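Local coordinates for protein MAU2 chromatid cohesion factor homolog (Saccharomyces cerevisiae, PDB 4XDN) that forms a complex with Scc2 that is required for loading cohesin onto chromosomes and so takes part in sister chromatid cohesion, at residues A[231-234]-A[235-238]; A[507-511]-A[512-516]. All blocks are in the same frame, centred on the assembly; numbering follows the deposited sequence.

Interaction 1. Residues A[231-234]-A[235-238]; sequences PIPE and DALQ
D235, the second residue of helix 234-241, turns its carboxylate back toward P233. Its CG sits between the backbone N and the carbonyl carbon (chi1 53°). This brings D235 OD1 back to the proline, 3.2 Å from P233 CB. The acid lies in the first helical turn, where its charge would probably be favourable toward the helix dipole. A236 comes next and is buried. Its methyl CB rests 3.9 Å from I232 CG2, a light apolar touch. L237 carries the main apolar contact. Its CD1 branch meets the CG2 methyl of I232 at 3.3 Å, tighter than usual for two carbons. The two side chains cross at about a right angle. The chi1 of L237 (-126°) is off a staggered position, and the exact closeness of this pair is doubtful. The backbone N of L237 gives a hydrogen bond to P233 O (3.1 Å), in the carbonyl plane. Q238 N then bonds to E234 O at 2.8 Å. Between the side chains, Q238 NE2 gives a weak bond to E234 OE2 at 3.4 Å, with the amide and carboxylate planes 64° apart. That same OE2 has a second, long and weak ion pair with R241. Outside the segments, I232 packs on V222 and L225 of helix 212-228, and P233 on Y221 and L225. P233 is the N-cap residue and, as a proline, has no polar side chain to cap the helix. I232, the residue before the cap, meets L237, the fourth residue after it. This N'-to-N4 pairing is a hydrophobic staple, a motif of helix N-termini.

Interaction 2. Residues A[507-511]-A[512-516]; sequences ILWLF and SHFEP
H513 lies over one face of the W509 indole in an offset stack. The imidazole and the five-membered ring have centroids 3.6 Å apart and planes only 14° from parallel. H513 CB adds a CH-pi contact, 4.0 Å from the centroid of the six-membered ring. The imidazole is also tied to the backbone of the same tryptophan. H513 ND1 donates to W509 O at 2.6 Å, with an N-H...O angle of 152°. The oxygen lies close to the imidazole plane, while the donor is tilted from the carbonyl plane. Stack and bond together fix the rotation of the histidine ring. W509 CG stands anti to the backbone N (chi1 -167°), which carries the indole toward the C-terminal end of the helix, against the imidazole. With an alanine in place of W509, the imidazole would probably lose the surface it stacks on and be freer to turn about its remaining bond to the carbonyl. Next to this pair, S512 OG lies 2.8 Å from L508 O and 2.9 Å from W509 O, and is hydrogen-bonded to Y457 OH. F514 CE1 meets L510 CD2 at 3.8 Å, the two side chains lying alongside and pointing the same way. F514 CE1 also comes within 4.2 Å of W509 CZ3, which lies at the edge of the phenyl ring. In the backbone, H513 N makes a weak bond to L510 O as the helix gives out. Further out, W509 stacks with Y532 of helix 526-543 and meets W483 of helix 472-490. L510 packs on L536 and on L571, so the end of helix 499-513 is embedded among helices 446-466, 472-490, 526-543 and 562-575.

The two contacts mark different ends of helices in one helix-rich chain. Interaction 1 starts helix 234-241, and interaction 2 finishes helix 499-513. Their centres are 34 Å apart and their nearest atoms about 20 Å, so they do not touch. There is an indirect tie: P231 packs on Q496 and F497, in the loop just ahead of helix 499-513. Interaction 1 is a surface contact; its centre is about 17 Å from the centre of the chain, and no other protein chain reaches it. Interaction 2 is buried, and its centre is about 33 Å from the centre of the chain. There the second protein, probably Scc2, packs on L508 and F511, and a basic side chain of that other chain forms a salt bridge with E515.

Interaction 1. Residues A[231-234]-A[235-238]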
loop_
_atom_site.group_PDB
_atom_site.type_symbol
_atom_site.label_atom_id
_atom_site.label_comp_id
_atom_site.label_asym_id
_atom_site.label_seq_id
_atom_site.Cartn_x
_atom_site.Cartn_y
_atom_site.Cartn_z
ATOM N N PRO A 231 0.404 12.166 8.272
ATOM C CA PRO A 231 -0.858 12.739 8.750
ATOM C C PRO A 231 -1.629 13.415 7.623
ATOM O O PRO A 231 -1.031 14.136 6.824
ATOM C CB PRO A 231 -0.405 13.765 9.792
ATOM C CG PRO A 231 0.905 13.262 10.268
ATOM C CD PRO A 231 1.551 12.615 9.080
ATOM N N ILE A 232 -2.934 13.182 7.559
ATOM C CA ILE A 232 -3.761 13.807 6.535
ATOM C C ILE A 232 -4.289 15.150 7.045
ATOM O O ILE A 232 -4.955 15.197 8.078
ATOM C CB ILE A 232 -4.945 12.911 6.127
ATOM C CG1 ILE A 232 -4.450 11.506 5.769
ATOM C CG2 ILE A 232 -5.689 13.531 4.948
ATOM C CD1 ILE A 232 -5.554 10.509 5.494
ATOM N N PRO A 233 -3.987 16.249 6.328
ATOM C CA PRO A 233 -4.526 17.554 6.733
ATOM C C PRO A 233 -6.050 17.565 6.791
ATOM O O PRO A 233 -6.702 16.802 6.075
ATOM C CB PRO A 233 -4.018 18.500 5.640
ATOM C CG PRO A 233 -2.791 17.856 5.127
ATOM C CD PRO A 233 -3.059 16.378 5.190
ATOM N N GLU A 234 -6.604 18.431 7.629
ATOM C CA GLU A 234 -8.043 18.473 7.859
ATOM C C GLU A 234 -8.818 18.799 6.586
ATOM O O GLU A 234 -9.859 18.201 6.317
ATOM C CB GLU A 234 -8.371 19.502 8.947
ATOM C CG GLU A 234 -9.836 19.542 9.350
ATOM C CD GLU A 234 -10.338 18.204 9.859
ATOM O OE1 GLU A 234 -9.561 17.487 10.525
ATOM O OE2 GLU A 234 -11.508 17.866 9.585
ATOM N N ASP A 235 -8.311 19.747 5.804
ATOM C CA ASP A 235 -9.008 20.182 4.598
ATOM C C ASP A 235 -9.094 19.057 3.567
ATOM O O ASP A 235 -10.103 18.919 2.878
ATOM C CB ASP A 235 -8.320 21.410 3.990
ATOM C CG ASP A 235 -6.840 21.196 3.757
ATOM O OD1 ASP A 235 -6.191 20.552 4.607
ATOM O OD2 ASP A 235 -6.324 21.675 2.726
ATOM N N ALA A 236 -8.040 18.253 3.467
ATOM C CA ALA A 236 -8.045 17.094 2.581
ATOM C C ALA A 236 -9.061 16.065 3.063
ATOM O O ALA A 236 -9.722 15.402 2.261
ATOM C CB ALA A 236 -6.660 16.474 2.504
ATOM N N LEU A 237 -9.177 15.938 4.380
ATOM C CA LEU A 237 -10.129 15.017 4.991
ATOM C C LEU A 237 -11.560 15.453 4.696
ATOM O O LEU A 237 -12.400 14.636 4.320
ATOM C CB LEU A 237 -9.901 14.938 6.505
ATOM C CG LEU A 237 -9.697 13.554 7.127
ATOM C CD1 LEU A 237 -8.508 12.838 6.509
ATOM C CD2 LEU A 237 -9.507 13.687 8.633
ATOM N N GLN A 238 -11.835 16.742 4.874
ATOM C CA GLN A 238 -13.158 17.283 4.592
ATOM C C GLN A 238 -13.457 17.209 3.100
ATOM O O GLN A 238 -14.590 16.953 2.696
ATOM C CB GLN A 238 -13.267 18.730 5.078
ATOM C CG GLN A 238 -13.205 18.881 6.591
ATOM C CD GLN A 238 -13.337 20.326 7.037
ATOM O OE1 GLN A 238 -13.684 21.202 6.245
ATOM N NE2 GLN A 238 -13.058 20.581 8.311
#

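Interaction 2. Residues A[507-511]-A[512-516]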
loop_
_atom_site.group_PDB
_atom_site.type_symbol
_atom_site.label_atom_id
_atom_site.label_comp_id
_atom_site.label_asym_id
_atom_site.label_seq_id
_atom_site.Cartn_x
_atom_site.Cartn_y
_atom_site.Cartn_z
ATOM N N ILE A 507 1.947 3.564 28.218
ATOM C CA ILE A 507 2.087 2.378 29.054
ATOM C C ILE A 507 3.553 1.991 29.246
ATOM O O ILE A 507 3.992 1.722 30.368
ATOM C CB ILE A 507 1.298 1.191 28.441
ATOM C CG1 ILE A 507 -0.135 1.148 28.982
ATOM C CG2 ILE A 507 1.959 -0.150 28.750
ATOM C CD1 ILE A 507 -0.844 2.494 29.066
ATOM N N LEU A 508 4.306 1.962 28.150
ATOM C CA LEU A 508 5.706 1.549 28.196
ATOM C C LEU A 508 6.568 2.561 28.941
ATOM O O LEU A 508 7.509 2.183 29.642
ATOM C CB LEU A 508 6.254 1.346 26.780
ATOM C CG LEU A 508 5.725 0.137 26.002
ATOM C CD1 LEU A 508 6.293 0.138 24.592
ATOM C CD2 LEU A 508 6.053 -1.178 26.704
ATOM N N TRP A 509 6.252 3.843 28.791
ATOM C CA TRP A 509 6.983 4.887 29.501
ATOM C C TRP A 509 6.743 4.773 31.003
ATOM O O TRP A 509 7.683 4.815 31.795
ATOM C CB TRP A 509 6.572 6.275 29.010
ATOM C CG TRP A 509 7.489 7.368 29.477
ATOM C CD1 TRP A 509 8.580 7.859 28.818
ATOM C CD2 TRP A 509 7.398 8.105 30.705
ATOM N NE1 TRP A 509 9.172 8.853 29.558
ATOM C CE2 TRP A 509 8.465 9.024 30.720
ATOM C CE3 TRP A 509 6.516 8.078 31.789
ATOM C CZ2 TRP A 509 8.675 9.908 31.777
ATOM C CZ3 TRP A 509 6.728 8.957 32.839
ATOM C CH2 TRP A 509 7.798 9.858 32.825
ATOM N N LEU A 510 5.481 4.620 31.388
ATOM C CA LEU A 510 5.121 4.538 32.796
ATOM C C LEU A 510 5.663 3.261 33.435
ATOM O O LEU A 510 6.113 3.278 34.581
ATOM C CB LEU A 510 3.601 4.613 32.961
ATOM C CG LEU A 510 2.978 5.968 32.614
ATOM C CD1 LEU A 510 1.461 5.880 32.599
ATOM C CD2 LEU A 510 3.431 7.044 33.592
ATOM N N PHE A 511 5.628 2.158 32.692
ATOM C CA PHE A 511 6.185 0.899 33.178
ATOM C C PHE A 511 7.679 1.024 33.460
ATOM O O PHE A 511 8.195 0.399 34.387
ATOM C CB PHE A 511 5.953 -0.229 32.163
ATOM C CG PHE A 511 4.564 -0.830 32.196
ATOM C CD1 PHE A 511 3.633 -0.463 33.157
ATOM C CD2 PHE A 511 4.200 -1.778 31.256
ATOM C CE1 PHE A 511 2.372 -1.027 33.171
ATOM C CE2 PHE A 511 2.941 -2.343 31.268
ATOM C CZ PHE A 511 2.027 -1.968 32.225
ATOM N N SER A 512 8.366 1.834 32.661
ATOM C CA SER A 512 9.818 1.948 32.751
ATOM C C SER A 512 10.286 3.094 33.653
ATOM O O SER A 512 11.487 3.242 33.891
ATOM C CB SER A 512 10.409 2.126 31.352
ATOM O OG SER A 512 9.868 3.270 30.713
ATOM N N HIS A 513 9.345 3.890 34.160
ATOM C CA HIS A 513 9.679 5.058 34.979
ATOM C C HIS A 513 9.039 5.040 36.371
ATOM O O HIS A 513 9.244 5.965 37.154
ATOM C CB HIS A 513 9.266 6.341 34.249
ATOM C CG HIS A 513 10.134 6.675 33.077
ATOM N ND1 HIS A 513 9.934 6.136 31.821
ATOM C CD2 HIS A 513 11.210 7.488 32.965
ATOM C CE1 HIS A 513 10.846 6.606 30.992
ATOM N NE2 HIS A 513 11.636 7.430 31.661
ATOM N N PHE A 514 8.279 3.991 36.676
ATOM C CA PHE A 514 7.563 3.904 37.951
ATOM C C PHE A 514 7.649 2.525 38.591
ATOM O O PHE A 514 7.451 1.506 37.930
ATOM C CB PHE A 514 6.084 4.252 37.761
ATOM C CG PHE A 514 5.791 5.722 37.791
ATOM C CD1 PHE A 514 5.853 6.480 36.636
ATOM C CD2 PHE A 514 5.433 6.341 38.976
ATOM C CE1 PHE A 514 5.575 7.833 36.665
ATOM C CE2 PHE A 514 5.155 7.691 39.011
ATOM C CZ PHE A 514 5.224 8.438 37.854
ATOM N N GLU A 515 7.936 2.501 39.887
ATOM C CA GLU A 515 7.704 1.308 40.685
ATOM C C GLU A 515 6.203 1.233 40.945
ATOM O O GLU A 515 5.532 2.266 40.980
ATOM C CB GLU A 515 8.490 1.351 41.998
ATOM C CG GLU A 515 9.997 1.414 41.818
ATOM C CD GLU A 515 10.750 1.183 43.111
ATOM O OE1 GLU A 515 11.277 2.164 43.678
ATOM O OE2 GLU A 515 10.817 0.018 43.557
ATOM N N PRO A 516 5.659 0.022 41.130
ATOM C CA PRO A 516 6.316 -1.286 41.159
ATOM C C PRO A 516 6.246 -2.002 39.811
ATOM O O PRO A 516 6.145 -3.228 39.765
ATOM C CB PRO A 516 5.513 -2.028 42.223
ATOM C CG PRO A 516 4.110 -1.521 42.007
ATOM C CD PRO A 516 4.231 -0.103 41.472
#